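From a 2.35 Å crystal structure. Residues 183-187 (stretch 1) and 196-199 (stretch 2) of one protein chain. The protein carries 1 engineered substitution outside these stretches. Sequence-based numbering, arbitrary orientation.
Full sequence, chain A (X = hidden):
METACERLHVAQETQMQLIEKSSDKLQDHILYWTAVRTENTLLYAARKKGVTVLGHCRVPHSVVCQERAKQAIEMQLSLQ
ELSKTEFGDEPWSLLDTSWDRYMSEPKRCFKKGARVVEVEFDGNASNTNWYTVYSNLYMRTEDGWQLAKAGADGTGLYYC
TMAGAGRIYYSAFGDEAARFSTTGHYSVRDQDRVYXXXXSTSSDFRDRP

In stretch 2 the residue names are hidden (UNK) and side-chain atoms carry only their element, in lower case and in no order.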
ATOM      1  N   THR A 183      13.871 -10.576  27.605  1.00 70.10           N
ATOM      2  CA  THR A 183      13.633 -11.991  27.936  1.00 69.95           C
ATOM      3  C   THR A 183      13.305 -12.884  26.723  1.00 69.68           C
ATOM      4  O   THR A 183      13.694 -14.045  26.684  1.00 69.89           O
ATOM      5  CB  THR A 183      12.491 -12.144  28.969  1.00 70.35           C
ATOM      6  OG1 THR A 183      11.305 -11.496  28.466  1.00 72.32           O
ATOM      7  CG2 THR A 183      12.884 -11.526  30.314  1.00 67.81           C
ATOM      8  N   GLY A 184      12.576 -12.354  25.746  1.00 69.26           N
ATOM      9  CA  GLY A 184      12.208 -13.151  24.572  1.00 68.67           C
ATOM     10  C   GLY A 184      10.731 -13.505  24.506  1.00 68.00           C
ATOM     11  O   GLY A 184      10.220 -13.902  23.453  1.00 67.60           O
ATOM     12  N   HIS A 185      10.047 -13.346  25.634  1.00 67.49           N
ATOM     13  CA  HIS A 185       8.616 -13.586  25.720  1.00 67.41           C
ATOM     14  C   HIS A 185       7.840 -12.335  25.324  1.00 67.67           C
ATOM     15  O   HIS A 185       8.345 -11.225  25.399  1.00 66.68           O
ATOM     16  CB  HIS A 185       8.235 -14.010  27.132  1.00 66.95           C
ATOM     17  CG  HIS A 185       8.936 -15.245  27.593  1.00 69.64           C
ATOM     18  ND1 HIS A 185      10.217 -15.225  28.103  1.00 73.03           N
ATOM     19  CD2 HIS A 185       8.538 -16.539  27.621  1.00 72.32           C
ATOM     20  CE1 HIS A 185      10.576 -16.453  28.432  1.00 73.14           C
ATOM     21  NE2 HIS A 185       9.574 -17.268  28.151  1.00 73.79           N
ATOM     22  N   TYR A 186       6.609 -12.535  24.881  1.00 67.99           N
ATOM     23  CA  TYR A 186       5.757 -11.442  24.457  1.00 67.85           C
ATOM     24  C   TYR A 186       4.330 -11.968  24.393  1.00 68.40           C
ATOM     25  O   TYR A 186       4.106 -13.179  24.432  1.00 67.85           O
ATOM     26  CB  TYR A 186       6.205 -10.889  23.099  1.00 67.01           C
ATOM     27  CG  TYR A 186       6.329 -11.941  22.025  1.00 65.62           C
ATOM     28  CD1 TYR A 186       5.241 -12.266  21.212  1.00 63.64           C
ATOM     29  CD2 TYR A 186       7.525 -12.619  21.826  1.00 63.50           C
ATOM     30  CE1 TYR A 186       5.342 -13.231  20.223  1.00 66.93           C
ATOM     31  CE2 TYR A 186       7.639 -13.605  20.840  1.00 67.85           C
ATOM     32  CZ  TYR A 186       6.544 -13.908  20.043  1.00 68.99           C
ATOM     33  OH  TYR A 186       6.650 -14.869  19.061  1.00 66.87           O
ATOM     34  N   SER A 187       3.374 -11.051  24.324  1.00 69.31           N
ATOM     35  CA  SER A 187       1.977 -11.415  24.183  1.00 70.23           C
ATOM     36  C   SER A 187       1.371 -10.534  23.102  1.00 70.56           C
ATOM     37  O   SER A 187       1.701  -9.352  22.987  1.00 70.48           O
ATOM     38  CB  SER A 187       1.224 -11.279  25.514  1.00 70.02           C
ATOM     39  OG  SER A 187       1.115  -9.915  25.899  1.00 74.93           O
ATOM     40  N   UNK A 196       0.389 -15.922  23.315  1.00 71.54           N
ATOM     41  CA  UNK A 196       1.722 -15.858  23.895  1.00 71.77           C
ATOM     42  C   UNK A 196       2.744 -16.352  22.875  1.00 72.17           C
ATOM     43  O   UNK A 196       2.402 -17.099  21.950  1.00 72.19           O
ATOM     44  c   UNK A 196       1.795 -16.686  25.163  1.00 71.83           C
ATOM     45  N   UNK A 197       3.994 -15.925  23.048  1.00 72.86           N
ATOM     46  CA  UNK A 197       5.089 -16.342  22.179  1.00 73.53           C
ATOM     47  C   UNK A 197       6.442 -16.168  22.835  1.00 74.13           C
ATOM     48  O   UNK A 197       6.577 -15.433  23.813  1.00 73.53           O
ATOM     49  N   UNK A 198       7.438 -16.861  22.289  1.00 75.55           N
ATOM     50  CA  UNK A 198       8.822 -16.793  22.762  1.00 77.49           C
ATOM     51  C   UNK A 198       9.773 -16.854  21.560  1.00 79.02           C
ATOM     52  O   UNK A 198       9.388 -17.313  20.483  1.00 79.84           O
ATOM     53  c   UNK A 198       9.204 -17.980  23.714  1.00 77.60           C
ATOM     54  c   UNK A 198       8.021 -18.465  24.553  1.00 77.04           C
ATOM     55  c   UNK A 198      10.366 -17.584  24.615  1.00 77.61           C
ATOM     56  N   UNK A 199      11.010 -16.400  21.756  1.00 80.24           N
ATOM     57  CA  UNK A 199      12.079 -16.594  20.777  1.00 81.31           C
ATOM     58  C   UNK A 199      13.305 -17.208  21.446  1.00 81.48           C
ATOM     59  O   UNK A 199      14.127 -17.852  20.789  1.00 82.25           O
ATOM     60  o   UNK A 199      11.371 -14.373  20.237  1.00 84.54           O
ATOM     61  c   UNK A 199      12.454 -15.266  20.136  1.00 81.32           C
TER

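Position 196 carries a single side-chain atom, a carbon bonded to CA and nothing beyond it. The position sits in a strand and pairs with Ser187 as an antiparallel, non-hydrogen-bonded pair, the CA of 196 lying 4.5 Å from the CA of Ser187. Its lone carbon and the side chain of Ser187 leave the sheet on the same face, and the closest approach to stretch 1 is through backbone, the CA of 196 being 3.6 Å from Tyr186 O. One carbon and no more makes this residue alanine, Ala196.

Position 197 has no side-chain atoms at all, only N, CA, C and O. It forms the antiparallel hydrogen-bonded pair with Tyr186: the N of 197 donates to Tyr186 O at 3.1 Å, and Tyr186 N donates to the O of 197, also at 3.1 Å. The aromatic ring of Tyr186, set by a chi1 of 53° (p) and a chi2 of 90°, folds across this bare backbone, and the CA of 197 rests over the ring face, 3.9 Å from its centroid, in a CH-pi contact. An ideal CB built here would fall 2.4 Å from Tyr186 CZ, a plain clash. The absence of atoms is therefore what the ring requires, and the residue is glycine, Gly197.

At position 198 there are three side-chain carbons, one attached to CA and carrying the other two, so the branch comes at the first atom. The CA-to-CB bond points away from stretch 1, yet one of the branch carbons lies over a face of the His185 imidazole, 3.6 Å from His185 NE2 and 17° off the ring normal, close enough for a CH-pi contact. The backbone joins in, with the CA of 198 directing its hydrogen at Gly184 O, the CA and that O being 3.3 Å apart. Three carbons branched at CB spell valine, Val198, and the carbon over the imidazole is CG1.

Position 199 shows one carbon followed by one oxygen, unbranched. The oxygen stands at the edge of the Tyr186 ring, 3.9 Å from Tyr186 CE2, while the backbone N of 199 makes a weak hydrogen bond to Gly184 O at 3.1 Å. A carbon ending in a single oxygen is serine, Ser199; its chi1 of -24° lies between the rotamer wells, and its OG also has a partner elsewhere in the structure.

The contact works as a short antiparallel pairing with the Tyr186 ring laid over it and the His185 ring packed on Val198 beyond it. The paired amides of Tyr186 and Gly197 fix the register, and His185 CA, 3.3 Å from Gly197 O, adds a softer CA-H...O contact beside them. Beyond the paired residues, Gly184 O accepts the weak bond from Ser199 N, and the backbone angles of Gly184 by themselves call for glycine. Each ring then finds a carbon over a face: Tyr186 covers Gly197, where a side chain is missing, and His185 meets Val198, where one is present. The lesson of this contact is that the tyrosine ring, folded as it is here, leaves no room for a CB on the partner it covers, so glycine fits there.

Stretch 2 (196-199) AGVS
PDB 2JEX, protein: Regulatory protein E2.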